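Local coordinates for uncharacterized protein CPE2226 (Clostridium perfringens, PDB 3O6U), which is of unknown function but probably binds flavin mononucleotide, as do other proteins of the FMN-binding domain family, at residues I85-T89 and G90-S94. Numbering follows the deposited sequence.
Sequences IDVIT and GATSS
The sequence D86 to T92, DVITGAT, fits the D-x-x-(S/T)-G-A-T motif of FMN-binding domains, whose last threonine carries FMN through a phosphoester bond in relatives such as NqrC and RnfG; T92 stands at that position. A type II beta turn from I88 to A91 leads the loop after helix 66-80 into helix 92-111, with A91 at the N-cap position. Its closing bond, from A91 N to I88 O, is 2.8 Å long but bent. T89 and G90 take the two corners, G90 with the positive phi (95°) usual for glycine at the third position of such a turn. Beneath the turn, I88 CG2 and A91 CB meet loosely at 4.5 Å; both side chains also touch I64, while I88 packs on L73 and A91 on Y69 of helix 66-80. On the outer side V87 slants across T92, its CG2 4.0 Å from T92 OG1. A chi1 of -68° sets that hydroxyl beside the backbone N of T92. S95 OG bonds to both I88 N and A91 O. Turn and helix start thus hold the T92 hydroxyl beside a methyl group at the surface, consistent with the flavin attachment of relatives, inferred here by similarity alone.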
loop_
_atom_site.group_PDB
_atom_site.type_symbol
_atom_site.label_atom_id
_atom_site.label_comp_id
_atom_site.label_asym_id
_atom_site.label_seq_id
_atom_site.Cartn_x
_atom_site.Cartn_y
_atom_site.Cartn_z
ATOM N N ILE A 85 7.051 -7.343 -6.044
ATOM C CA ILE A 85 7.826 -6.192 -6.489
ATOM C C ILE A 85 9.147 -6.140 -5.723
ATOM O O ILE A 85 9.309 -6.819 -4.713
ATOM C CB ILE A 85 7.071 -4.845 -6.276
ATOM C CG1 ILE A 85 6.584 -4.720 -4.833
ATOM C CG2 ILE A 85 5.908 -4.744 -7.234
ATOM C CD1 ILE A 85 6.684 -3.301 -4.280
ATOM N N ASP A 86 10.086 -5.338 -6.219
ATOM C CA ASP A 86 11.401 -5.178 -5.594
ATOM C C ASP A 86 11.268 -4.175 -4.453
ATOM O O ASP A 86 10.603 -3.146 -4.612
ATOM C CB ASP A 86 12.418 -4.641 -6.611
ATOM C CG ASP A 86 12.292 -5.300 -7.979
ATOM O OD1 ASP A 86 12.248 -6.553 -8.050
ATOM O OD2 ASP A 86 12.243 -4.560 -8.990
ATOM N N VAL A 87 11.895 -4.439 -3.312
ATOM C CA VAL A 87 11.746 -3.487 -2.232
ATOM C C VAL A 87 12.459 -2.198 -2.611
ATOM O O VAL A 87 13.305 -2.196 -3.494
ATOM C CB VAL A 87 12.207 -4.079 -0.841
ATOM C CG1 VAL A 87 11.684 -5.504 -0.702
ATOM C CG2 VAL A 87 13.692 -4.015 -0.655
ATOM N N ILE A 88 12.042 -1.082 -2.029
ATOM C CA ILE A 88 12.695 0.180 -2.346
ATOM C C ILE A 88 13.735 0.515 -1.269
ATOM O O ILE A 88 13.434 0.650 -0.080
ATOM C CB ILE A 88 11.669 1.342 -2.497
ATOM C CG1 ILE A 88 10.844 1.144 -3.771
ATOM C CG2 ILE A 88 12.387 2.684 -2.559
ATOM C CD1 ILE A 88 9.487 1.841 -3.725
ATOM N N THR A 89 14.977 0.616 -1.719
ATOM C CA THR A 89 16.122 0.936 -0.881
ATOM C C THR A 89 15.818 2.150 -0.013
ATOM O O THR A 89 15.529 3.225 -0.537
ATOM C CB THR A 89 17.347 1.294 -1.758
ATOM O OG1 THR A 89 17.356 0.462 -2.927
ATOM C CG2 THR A 89 18.646 1.115 -0.974
ATOM N N GLY A 90 15.890 1.961 1.304
ATOM C CA GLY A 90 15.664 3.047 2.243
ATOM C C GLY A 90 14.240 3.131 2.754
ATOM O O GLY A 90 13.891 4.023 3.535
ATOM N N ALA A 91 13.421 2.187 2.306
ATOM C CA ALA A 91 12.009 2.113 2.679
ATOM C C ALA A 91 11.634 0.650 2.557
ATOM O O ALA A 91 10.645 0.298 1.908
ATOM C CB ALA A 91 11.152 2.971 1.707
ATOM N N THR A 92 12.440 -0.196 3.187
ATOM C CA THR A 92 12.250 -1.641 3.129
ATOM C C THR A 92 11.031 -2.094 3.901
ATOM O O THR A 92 10.359 -3.053 3.531
ATOM C CB THR A 92 13.510 -2.383 3.674
ATOM O OG1 THR A 92 14.606 -2.185 2.773
ATOM C CG2 THR A 92 13.249 -3.878 3.812
ATOM N N SER A 93 10.755 -1.383 4.980
ATOM C CA SER A 93 9.632 -1.673 5.858
ATOM C C SER A 93 8.309 -1.506 5.108
ATOM O O SER A 93 7.479 -2.415 5.073
ATOM C CB SER A 93 9.692 -0.724 7.059
ATOM O OG SER A 93 9.086 -1.304 8.192
ATOM N N SER A 94 8.122 -0.341 4.502
ATOM C CA SER A 94 6.911 -0.067 3.749
ATOM C C SER A 94 6.796 -0.969 2.512
ATOM O O SER A 94 5.703 -1.414 2.152
ATOM C CB SER A 94 6.888 1.408 3.370
ATOM O OG SER A 94 6.901 2.194 4.553
#